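PDB 4R78: choline kinase from Streptococcus pneumoniae, which probably transfers the gamma-phosphate of ATP to choline, as a choline kinase with a protein kinase-like fold, and here holds AMP. Local coordinates for residues 91-96 with 211-216; 109-114 with 201-206; 87-92 with 139-144. All blocks are in the same frame, centred on the assembly; numbering follows the deposited sequence.

Contact 1: residues 91-96 with 211-216. With AMP (adenosine monophosphate), chain C.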
loop_
_atom_site.group_PDB
_atom_site.type_symbol
_atom_site.label_atom_id
_atom_site.label_comp_id
_atom_site.label_asym_id
_atom_site.label_seq_id
_atom_site.Cartn_x
_atom_site.Cartn_y
_atom_site.Cartn_z
ATOM N N GLY A 91 11.878 -12.818 -2.125
ATOM C CA GLY A 91 12.883 -11.933 -2.710
ATOM C C GLY A 91 12.319 -10.690 -3.380
ATOM O O GLY A 91 12.980 -10.077 -4.217
ATOM N N LEU A 92 11.101 -10.309 -3.004
ATOM C CA LEU A 92 10.433 -9.169 -3.622
ATOM C C LEU A 92 10.753 -7.847 -2.933
ATOM O O LEU A 92 11.021 -6.849 -3.587
ATOM C CB LEU A 92 8.918 -9.391 -3.672
ATOM C CG LEU A 92 8.411 -10.546 -4.543
ATOM C CD1 LEU A 92 6.903 -10.689 -4.412
ATOM C CD2 LEU A 92 8.816 -10.358 -6.004
ATOM N N ASP A 93 10.723 -7.856 -1.606
ATOM C CA ASP A 93 10.968 -6.656 -0.815
ATOM C C ASP A 93 12.469 -6.446 -0.632
ATOM O O ASP A 93 13.265 -7.380 -0.787
ATOM C CB ASP A 93 10.276 -6.805 0.546
ATOM C CG ASP A 93 10.009 -5.471 1.251
ATOM O OD1 ASP A 93 10.419 -4.388 0.772
ATOM O OD2 ASP A 93 9.379 -5.521 2.327
ATOM N N VAL A 94 12.844 -5.211 -0.313
ATOM C CA VAL A 94 14.212 -4.888 0.077
ATOM C C VAL A 94 14.511 -5.413 1.486
ATOM O O VAL A 94 13.613 -5.866 2.206
ATOM C CB VAL A 94 14.494 -3.364 -0.007
ATOM C CG1 VAL A 94 14.281 -2.853 -1.429
ATOM C CG2 VAL A 94 13.615 -2.590 0.975
ATOM N N LYS A 95 15.778 -5.342 1.878
ATOM C CA LYS A 95 16.223 -5.848 3.172
ATOM C C LYS A 95 15.738 -4.998 4.347
ATOM O O LYS A 95 15.861 -3.770 4.333
ATOM C CB LYS A 95 17.747 -5.948 3.204
ATOM C CG LYS A 95 18.293 -6.617 4.448
ATOM C CD LYS A 95 19.797 -6.471 4.521
ATOM C CE LYS A 95 20.389 -7.320 5.626
ATOM N NZ LYS A 95 20.268 -8.780 5.343
ATOM N N ASN A 96 15.203 -5.669 5.365
ATOM C CA ASN A 96 14.785 -5.019 6.606
ATOM C C ASN A 96 15.825 -5.170 7.717
ATOM O O ASN A 96 16.366 -6.263 7.921
ATOM C CB ASN A 96 13.448 -5.598 7.080
ATOM C CG ASN A 96 12.940 -4.933 8.345
ATOM O OD1 ASN A 96 12.624 -3.739 8.357
ATOM N ND2 ASN A 96 12.868 -5.700 9.420
ATOM N N TYR A 211 12.270 -4.411 -7.209
ATOM C CA TYR A 211 11.700 -4.704 -5.902
ATOM C C TYR A 211 10.267 -4.205 -5.812
ATOM O O TYR A 211 9.903 -3.215 -6.445
ATOM C CB TYR A 211 12.520 -4.035 -4.797
ATOM C CG TYR A 211 13.916 -4.580 -4.628
ATOM C CD1 TYR A 211 14.154 -5.700 -3.831
ATOM C CD2 TYR A 211 15.001 -3.962 -5.245
ATOM C CE1 TYR A 211 15.441 -6.196 -3.659
ATOM C CE2 TYR A 211 16.290 -4.451 -5.083
ATOM C CZ TYR A 211 16.503 -5.563 -4.288
ATOM O OH TYR A 211 17.774 -6.052 -4.122
ATOM N N LEU A 212 9.462 -4.913 -5.028
ATOM C CA LEU A 212 8.149 -4.437 -4.606
ATOM C C LEU A 212 8.222 -4.205 -3.098
ATOM O O LEU A 212 8.495 -5.137 -2.340
ATOM C CB LEU A 212 7.059 -5.449 -4.968
ATOM C CG LEU A 212 5.630 -5.198 -4.471
ATOM C CD1 LEU A 212 5.133 -3.797 -4.835
ATOM C CD2 LEU A 212 4.685 -6.259 -5.010
ATOM N N ILE A 213 7.985 -2.962 -2.682
ATOM C CA ILE A 213 8.239 -2.541 -1.302
ATOM C C ILE A 213 6.967 -2.102 -0.584
ATOM O O ILE A 213 5.883 -2.095 -1.170
ATOM C CB ILE A 213 9.294 -1.397 -1.246
ATOM C CG1 ILE A 213 8.740 -0.121 -1.893
ATOM C CG2 ILE A 213 10.605 -1.859 -1.887
ATOM C CD1 ILE A 213 9.528 1.128 -1.578
ATOM N N ASP A 214 7.120 -1.755 0.694
ATOM C CA ASP A 214 6.067 -1.150 1.513
ATOM C C ASP A 214 4.837 -2.042 1.660
ATOM O O ASP A 214 3.742 -1.733 1.180
ATOM C CB ASP A 214 5.732 0.268 1.026
ATOM C CG ASP A 214 6.819 1.280 1.367
ATOM O OD1 ASP A 214 7.828 0.915 2.014
ATOM O OD2 ASP A 214 6.655 2.458 0.998
ATOM N N TRP A 215 5.051 -3.150 2.358
ATOM C CA TRP A 215 4.036 -4.169 2.575
ATOM C C TRP A 215 3.203 -3.929 3.839
ATOM O O TRP A 215 2.596 -4.862 4.362
ATOM C CB TRP A 215 4.714 -5.544 2.630
ATOM C CG TRP A 215 5.329 -5.949 1.320
ATOM C CD1 TRP A 215 6.468 -5.453 0.753
ATOM C CD2 TRP A 215 4.825 -6.930 0.412
ATOM N NE1 TRP A 215 6.708 -6.065 -0.455
ATOM C CE2 TRP A 215 5.711 -6.977 -0.689
ATOM C CE3 TRP A 215 3.704 -7.770 0.417
ATOM C CZ2 TRP A 215 5.513 -7.839 -1.774
ATOM C CZ3 TRP A 215 3.506 -8.626 -0.659
ATOM C CH2 TRP A 215 4.411 -8.657 -1.737
ATOM N N GLU A 216 3.143 -2.682 4.307
ATOM C CA GLU A 216 2.441 -2.354 5.561
ATOM C C GLU A 216 0.967 -2.743 5.592
ATOM O O GLU A 216 0.404 -2.941 6.665
ATOM C CB GLU A 216 2.572 -0.864 5.903
ATOM C CG GLU A 216 3.927 -0.465 6.480
ATOM C CD GLU A 216 5.075 -0.673 5.501
ATOM O OE1 GLU A 216 4.928 -0.281 4.324
ATOM O OE2 GLU A 216 6.110 -1.237 5.917
HETATM P P AMP C . 6.529 5.277 -1.117
HETATM O O1P AMP C . 5.186 5.091 -0.452
HETATM O O2P AMP C . 6.758 6.656 -1.685
HETATM O O3P AMP C . 6.924 4.148 -2.039
HETATM O "O5'" AMP C . 7.596 5.172 0.084
HETATM C "C5'" AMP C . 8.889 4.615 -0.147
HETATM C "C4'" AMP C . 9.656 5.481 -1.137
HETATM O "O4'" AMP C . 11.005 5.655 -0.686
HETATM C "C3'" AMP C . 9.727 4.829 -2.509
HETATM O "O3'" AMP C . 8.816 5.451 -3.422
HETATM C "C2'" AMP C . 11.165 4.999 -2.958
HETATM O "O2'" AMP C . 11.295 6.145 -3.799
HETATM C "C1'" AMP C . 11.953 5.261 -1.687
HETATM N N9 AMP C . 12.678 4.031 -1.264
HETATM C C8 AMP C . 12.147 3.003 -0.575
HETATM N N7 AMP C . 13.060 2.030 -0.335
HETATM C C5 AMP C . 14.218 2.439 -0.875
HETATM C C6 AMP C . 15.588 1.890 -0.980
HETATM N N6 AMP C . 15.886 0.684 -0.439
HETATM N N1 AMP C . 16.521 2.629 -1.626
HETATM C C2 AMP C . 16.227 3.829 -2.166
HETATM N N3 AMP C . 15.000 4.389 -2.108
HETATM C C4 AMP C . 13.968 3.757 -1.488
HETATM O O HOH W 1 9.839 -1.976 2.058
HETATM O O HOH W 2 7.653 -3.670 3.491
#

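Contact 2: residues 109-114 with 201-206. With AMP (adenosine monophosphate), chain C.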
loop_
_atom_site.group_PDB
_atom_site.type_symbol
_atom_site.label_atom_id
_atom_site.label_comp_id
_atom_site.label_asym_id
_atom_site.label_seq_id
_atom_site.Cartn_x
_atom_site.Cartn_y
_atom_site.Cartn_z
ATOM N N GLU A 109 17.325 -1.195 4.202
ATOM C CA GLU A 109 18.496 -0.836 3.411
ATOM C C GLU A 109 18.197 0.346 2.491
ATOM O O GLU A 109 17.070 0.506 2.005
ATOM C CB GLU A 109 18.989 -2.038 2.594
ATOM C CG GLU A 109 18.041 -2.481 1.476
ATOM C CD GLU A 109 18.626 -3.554 0.581
ATOM O OE1 GLU A 109 17.864 -4.452 0.177
ATOM O OE2 GLU A 109 19.841 -3.503 0.281
ATOM N N TYR A 110 19.211 1.180 2.279
ATOM C CA TYR A 110 19.152 2.231 1.272
ATOM C C TYR A 110 19.884 1.748 0.029
ATOM O O TYR A 110 21.062 1.386 0.085
ATOM C CB TYR A 110 19.778 3.531 1.796
ATOM C CG TYR A 110 19.873 4.655 0.774
ATOM C CD1 TYR A 110 18.727 5.222 0.218
ATOM C CD2 TYR A 110 21.110 5.158 0.381
ATOM C CE1 TYR A 110 18.809 6.257 -0.712
ATOM C CE2 TYR A 110 21.204 6.195 -0.545
ATOM C CZ TYR A 110 20.050 6.737 -1.087
ATOM O OH TYR A 110 20.137 7.761 -2.007
ATOM N N ILE A 111 19.167 1.724 -1.086
ATOM C CA ILE A 111 19.751 1.355 -2.363
ATOM C C ILE A 111 20.129 2.627 -3.108
ATOM O O ILE A 111 19.258 3.402 -3.517
ATOM C CB ILE A 111 18.791 0.488 -3.200
ATOM C CG1 ILE A 111 18.412 -0.776 -2.416
ATOM C CG2 ILE A 111 19.422 0.147 -4.558
ATOM C CD1 ILE A 111 17.380 -1.648 -3.088
ATOM N N GLU A 112 21.434 2.840 -3.259
ATOM C CA GLU A 112 21.949 4.025 -3.935
ATOM C C GLU A 112 21.601 4.030 -5.414
ATOM O O GLU A 112 21.690 2.997 -6.087
ATOM C CB GLU A 112 23.462 4.148 -3.760
ATOM C CG GLU A 112 23.877 4.928 -2.527
ATOM C CD GLU A 112 25.046 5.862 -2.791
ATOM O OE1 GLU A 112 26.020 5.439 -3.455
ATOM O OE2 GLU A 112 24.987 7.023 -2.337
ATOM N N SER A 113 21.198 5.203 -5.899
ATOM C CA SER A 113 20.862 5.431 -7.309
ATOM C C SER A 113 19.708 4.547 -7.792
ATOM O O SER A 113 19.618 4.210 -8.975
ATOM C CB SER A 113 22.101 5.263 -8.198
ATOM O OG SER A 113 23.098 6.209 -7.849
ATOM N N ALA A 114 18.832 4.181 -6.859
ATOM C CA ALA A 114 17.644 3.400 -7.174
ATOM C C ALA A 114 16.664 4.242 -7.979
ATOM O O ALA A 114 16.557 5.455 -7.772
ATOM C CB ALA A 114 16.985 2.886 -5.898
ATOM N N ASN A 201 5.712 2.029 -5.295
ATOM C CA ASN A 201 6.117 0.882 -4.480
ATOM C C ASN A 201 6.956 -0.134 -5.255
ATOM O O ASN A 201 7.341 -1.172 -4.718
ATOM C CB ASN A 201 4.909 0.227 -3.798
ATOM C CG ASN A 201 4.488 0.964 -2.538
ATOM O OD1 ASN A 201 5.224 1.808 -2.027
ATOM N ND2 ASN A 201 3.307 0.646 -2.029
ATOM N N PHE A 202 7.243 0.180 -6.516
ATOM C CA PHE A 202 8.208 -0.585 -7.294
ATOM C C PHE A 202 9.468 0.248 -7.451
ATOM O O PHE A 202 9.411 1.396 -7.904
ATOM C CB PHE A 202 7.639 -0.949 -8.667
ATOM C CG PHE A 202 6.497 -1.929 -8.621
ATOM C CD1 PHE A 202 6.734 -3.296 -8.721
ATOM C CD2 PHE A 202 5.186 -1.485 -8.491
ATOM C CE1 PHE A 202 5.675 -4.211 -8.690
ATOM C CE2 PHE A 202 4.120 -2.390 -8.456
ATOM C CZ PHE A 202 4.369 -3.754 -8.557
ATOM N N ILE A 203 10.598 -0.321 -7.046
ATOM C CA ILE A 203 11.880 0.372 -7.167
ATOM C C ILE A 203 12.903 -0.548 -7.825
ATOM O O ILE A 203 12.892 -1.764 -7.612
ATOM C CB ILE A 203 12.403 0.941 -5.810
ATOM C CG1 ILE A 203 12.758 -0.183 -4.833
ATOM C CG2 ILE A 203 11.390 1.918 -5.195
ATOM C CD1 ILE A 203 13.666 0.256 -3.694
ATOM N N GLU A 204 13.764 0.043 -8.643
ATOM C CA GLU A 204 14.722 -0.720 -9.428
ATOM C C GLU A 204 16.149 -0.432 -8.975
ATOM O O GLU A 204 16.546 0.727 -8.838
ATOM C CB GLU A 204 14.547 -0.404 -10.919
ATOM C CG GLU A 204 15.229 -1.379 -11.867
ATOM C CD GLU A 204 14.835 -1.138 -13.313
ATOM O OE1 GLU A 204 13.727 -1.558 -13.712
ATOM O OE2 GLU A 204 15.634 -0.527 -14.051
ATOM N N SER A 205 16.896 -1.504 -8.719
ATOM C CA SER A 205 18.329 -1.440 -8.441
ATOM C C SER A 205 19.063 -0.949 -9.690
ATOM O O SER A 205 18.608 -1.207 -10.807
ATOM C CB SER A 205 18.838 -2.833 -8.057
ATOM O OG SER A 205 20.251 -2.859 -7.899
ATOM N N PRO A 206 20.195 -0.239 -9.510
ATOM C CA PRO A 206 21.013 0.140 -10.667
ATOM C C PRO A 206 21.492 -1.062 -11.495
ATOM O O PRO A 206 21.851 -0.893 -12.662
ATOM C CB PRO A 206 22.207 0.876 -10.039
ATOM C CG PRO A 206 22.175 0.527 -8.578
ATOM C CD PRO A 206 20.732 0.317 -8.256
HETATM P P AMP C . 6.529 5.277 -1.117
HETATM O O1P AMP C . 5.186 5.091 -0.452
HETATM O O2P AMP C . 6.758 6.656 -1.685
HETATM O O3P AMP C . 6.924 4.148 -2.039
HETATM O "O5'" AMP C . 7.596 5.172 0.084
HETATM C "C5'" AMP C . 8.889 4.615 -0.147
HETATM C "C4'" AMP C . 9.656 5.481 -1.137
HETATM O "O4'" AMP C . 11.005 5.655 -0.686
HETATM C "C3'" AMP C . 9.727 4.829 -2.509
HETATM O "O3'" AMP C . 8.816 5.451 -3.422
HETATM C "C2'" AMP C . 11.165 4.999 -2.958
HETATM O "O2'" AMP C . 11.295 6.145 -3.799
HETATM C "C1'" AMP C . 11.953 5.261 -1.687
HETATM N N9 AMP C . 12.678 4.031 -1.264
HETATM C C8 AMP C . 12.147 3.003 -0.575
HETATM N N7 AMP C . 13.060 2.030 -0.335
HETATM C C5 AMP C . 14.218 2.439 -0.875
HETATM C C6 AMP C . 15.588 1.890 -0.980
HETATM N N6 AMP C . 15.886 0.684 -0.439
HETATM N N1 AMP C . 16.521 2.629 -1.626
HETATM C C2 AMP C . 16.227 3.829 -2.166
HETATM N N3 AMP C . 15.000 4.389 -2.108
HETATM C C4 AMP C . 13.968 3.757 -1.488
#

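Contact 3: residues 87-92 with 139-144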
loop_
_atom_site.group_PDB
_atom_site.type_symbol
_atom_site.label_atom_id
_atom_site.label_comp_id
_atom_site.label_asym_id
_atom_site.label_seq_id
_atom_site.Cartn_x
_atom_site.Cartn_y
_atom_site.Cartn_z
ATOM N N LEU A 87 7.330 -13.310 4.245
ATOM C CA LEU A 87 7.446 -13.014 2.816
ATOM C C LEU A 87 8.884 -12.889 2.322
ATOM O O LEU A 87 9.119 -12.827 1.110
ATOM C CB LEU A 87 6.667 -11.746 2.467
ATOM C CG LEU A 87 5.143 -11.843 2.529
ATOM C CD1 LEU A 87 4.537 -10.457 2.508
ATOM C CD2 LEU A 87 4.602 -12.697 1.391
ATOM N N LYS A 88 9.837 -12.863 3.254
ATOM C CA LYS A 88 11.236 -12.578 2.923
ATOM C C LYS A 88 11.795 -13.447 1.795
ATOM O O LYS A 88 12.456 -12.931 0.893
ATOM C CB LYS A 88 12.138 -12.666 4.161
ATOM C CG LYS A 88 13.555 -12.159 3.893
ATOM C CD LYS A 88 14.489 -12.392 5.068
ATOM C CE LYS A 88 15.907 -11.962 4.725
ATOM N NZ LYS A 88 16.470 -12.732 3.583
ATOM N N ASP A 89 11.523 -14.751 1.837
ATOM C CA ASP A 89 12.127 -15.665 0.858
ATOM C C ASP A 89 11.568 -15.568 -0.566
ATOM O O ASP A 89 12.066 -16.234 -1.473
ATOM C CB ASP A 89 12.184 -17.119 1.368
ATOM C CG ASP A 89 10.813 -17.733 1.597
ATOM O OD1 ASP A 89 9.809 -17.210 1.076
ATOM O OD2 ASP A 89 10.752 -18.765 2.299
ATOM N N LEU A 90 10.545 -14.736 -0.762
ATOM C CA LEU A 90 10.058 -14.425 -2.111
ATOM C C LEU A 90 11.040 -13.532 -2.868
ATOM O O LEU A 90 11.024 -13.483 -4.098
ATOM C CB LEU A 90 8.682 -13.754 -2.070
ATOM C CG LEU A 90 7.469 -14.533 -1.559
ATOM C CD1 LEU A 90 6.204 -13.716 -1.776
ATOM C CD2 LEU A 90 7.342 -15.899 -2.228
ATOM N N GLY A 91 11.878 -12.818 -2.125
ATOM C CA GLY A 91 12.883 -11.933 -2.710
ATOM C C GLY A 91 12.319 -10.690 -3.380
ATOM O O GLY A 91 12.980 -10.077 -4.217
ATOM N N LEU A 92 11.101 -10.309 -3.004
ATOM C CA LEU A 92 10.433 -9.169 -3.622
ATOM C C LEU A 92 10.753 -7.847 -2.933
ATOM O O LEU A 92 11.021 -6.849 -3.587
ATOM C CB LEU A 92 8.918 -9.391 -3.672
ATOM C CG LEU A 92 8.411 -10.546 -4.543
ATOM C CD1 LEU A 92 6.903 -10.689 -4.412
ATOM C CD2 LEU A 92 8.816 -10.358 -6.004
ATOM N N SER A 139 1.966 -17.718 -3.730
ATOM C CA SER A 139 3.004 -18.036 -2.739
ATOM C C SER A 139 2.600 -19.141 -1.765
ATOM O O SER A 139 3.468 -19.761 -1.143
ATOM C CB SER A 139 3.381 -16.785 -1.944
ATOM O OG SER A 139 2.365 -16.459 -1.007
ATOM N N ALA A 140 1.291 -19.372 -1.648
ATOM C CA ALA A 140 0.690 -20.280 -0.661
ATOM C C ALA A 140 0.950 -19.852 0.787
ATOM O O ALA A 140 0.652 -20.596 1.724
ATOM C CB ALA A 140 1.135 -21.735 -0.892
ATOM N N LYS A 141 1.489 -18.645 0.965
ATOM C CA LYS A 141 1.795 -18.139 2.297
ATOM C C LYS A 141 0.536 -17.644 2.985
ATOM O O LYS A 141 -0.317 -17.004 2.357
ATOM C CB LYS A 141 2.857 -17.036 2.233
ATOM C CG LYS A 141 4.208 -17.542 1.754
ATOM C CD LYS A 141 5.221 -16.430 1.580
ATOM C CE LYS A 141 6.596 -17.006 1.238
ATOM N NZ LYS A 141 7.257 -17.731 2.369
ATOM N N GLU A 142 0.423 -17.963 4.272
ATOM C CA GLU A 142 -0.709 -17.553 5.083
ATOM C C GLU A 142 -0.320 -16.337 5.916
ATOM O O GLU A 142 0.201 -16.459 7.030
ATOM C CB GLU A 142 -1.174 -18.712 5.971
ATOM C CG GLU A 142 -1.774 -19.889 5.199
ATOM C CD GLU A 142 -3.162 -19.599 4.643
ATOM O OE1 GLU A 142 -3.925 -18.844 5.288
ATOM O OE2 GLU A 142 -3.490 -20.135 3.561
ATOM N N LEU A 143 -0.564 -15.159 5.350
ATOM C CA LEU A 143 -0.263 -13.905 6.030
ATOM C C LEU A 143 -1.158 -13.735 7.241
ATOM O O LEU A 143 -2.271 -14.270 7.291
ATOM C CB LEU A 143 -0.477 -12.709 5.093
ATOM C CG LEU A 143 0.277 -12.670 3.759
ATOM C CD1 LEU A 143 0.033 -11.347 3.047
ATOM C CD2 LEU A 143 1.768 -12.920 3.945
ATOM N N ARG A 144 -0.661 -12.993 8.223
ATOM C CA ARG A 144 -1.497 -12.542 9.317
ATOM C C ARG A 144 -2.261 -11.304 8.874
ATOM O O ARG A 144 -1.676 -10.347 8.357
ATOM C CB ARG A 144 -0.662 -12.273 10.567
ATOM C CG ARG A 144 -0.352 -13.544 11.344
ATOM C CD ARG A 144 0.526 -13.286 12.561
ATOM N NE ARG A 144 -0.019 -12.246 13.428
ATOM C CZ ARG A 144 0.450 -11.952 14.639
ATOM N NH1 ARG A 144 1.475 -12.629 15.148
ATOM N NH2 ARG A 144 -0.112 -10.978 15.344
#

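Contact 1: residues 91-96 with 211-216
Leu92 and Asp93 run beside the end of strand 210-212 and are tied to it by one backbone bond, Leu212 N to Leu92 O at 2.9 Å. Two CA-H...O contacts flank that bond, from Tyr211 CA to Leu92 O and from Asp93 CA to Leu212 O, so the loop lies close against the strand without forming a ladder of its own. Val94 sets its CG1 over one face of the Tyr211 ring, 3.9 Å from the ring centroid, a CH-pi contact shifted toward the rim. That branch lies anti to the carbonyl carbon (chi1 -60°), and a short apolar side chain suits the spot because this one methyl meets both the ring and Ile213 CG2. Ile213 sends its CD1 the other way, to within 3.4 Å of C8 of the AMP base. This is the floor of a kinase-like nucleotide cleft, toward the phosphate: the 91-96 loop leads into an outer strand of the five-stranded sheet, while Asp214, probably the counterpart of the DFG aspartate of protein kinases, points OD2 at AMP O5' from 3.0 Å and pairs through OD1 with Lys106. Asp93 passes alongside the Trp215 indole in the opposite direction, its carboxylate plane turned 40° from the ring and OD2 3.3 Å from Trp215 CD1. OD1 and OD2 each accept a hydrogen bond from a water, which in turn accepts from Asp214 N and Trp215 N respectively, so a short acidic side chain reaches two amides through solvent. The indole is fixed in rotation by its own NE1, which donates to Leu212 O at 2.8 Å, close to the ring plane. Leu92 CD1 meets the benzene part of the indole obliquely, 4.1 Å from Trp215 CZ2.

Contact 2: residues 109-114 with 201-206
Ile111 reaches across to Ile203 and Pro206 with different branches of one side chain. Its CG2, anti to the backbone N, rests 3.9 Å from Pro206 CD, whereas CG1 stands beside the backbone N (chi1 -58°) and carries CD1 to within 4.2 Å of Ile203 CD1. Ile111 CG1 also lies 3.5 Å from AMP N6, so one beta-branched residue packs on both protein and base. Ile203 holds CG1 between its backbone N and carbonyl carbon (chi1 67°), and this brings CD1 to 3.6 Å from AMP C5, against one face of the purine, while CG2 meets C2' of the ribose. Pro206 presents the rim of its ring to the turn, CG lying 3.5 Å from Glu112 O; a rigid ring with no N-H to satisfy suits this exposed edge. Residues Ile111 to Ala114 form a type II turn, with Ser113 at its third position taking the positive phi such a turn requires. The turn brings Ala114 back to the strand, where its CA approaches Glu204 O in a CA-H...O contact of 3.3 Å, and its small CB can face both that carbonyl and AMP C2. Tyr110 comes obliquely to C2 from its CD1 corner. The backbone N of Ile111 donates to AMP N1 at 2.8 Å (158°), and Glu109 O lies 2.7 Å from AMP N6. A linker after the last strand of the small lobe whose backbone N binds adenine N1, with aliphatic side chains against one face, is the hinge of the protein kinase-like fold.

Contact 3: residues 87-92 with 139-144
Lys141 crosses to the 87-92 loop and meets three of its residues in succession. Its bond from CA to CB is directed at that loop; from CB the chain runs extended to CD, 3.8 Å from Leu87 CD2. CE follows, 3.7 Å from Leu90 CD2, the two side chains running antiparallel alongside one another, and is already 3.2 Å from Asp89 OD1. A bend at the last torsion (chi4 -70°) then swings NZ to Asp89, whose OD1 it meets at 2.9 Å on the syn side, 22° out of the carboxylate plane, in a salt bridge. NZ also donates to Leu86 O, so the ammonium group is gripped by a charge and a carbonyl near the end of helix 77-87. Lysine suits the place because its methylenes can lie on leucines while its tip reaches the polar rim. Ser139 OG, also hydrogen-bonded to Ser192 OG, accepts from Lys141 N in an ST turn, and Ser139 CB touches Leu90. Deeper in, Leu143 CD2 packs at 3.8 Å from Leu87 CG, roughly at right angles. The contact thus joins the loop after helix 77-87 to the loop between helices 126-137 and 149-159, with Ile136 also covering Leu87 and Leu90.

Overall arrangement
Along the chain the segments come in the order 87-96, 109-114, 139-144, 201-206 and 211-216, so contact 1 spans contact 2, while contacts 2 and 3 interleave. Contacts 1 and 2 have centres about 11 Å apart and share the three-stranded sheet, where strands 202-204 and 210-212 are antiparallel neighbours; both touch AMP. Contact 3 shares Gly91 and Leu92 with contact 1, and its centre is also about 11 Å from that of contact 1, but about 20 Å from that of contact 2. Contact 1 therefore joins the nucleotide cleft to the loops beside helices 77-87 and 126-137, with Trp215 resting on Leu87.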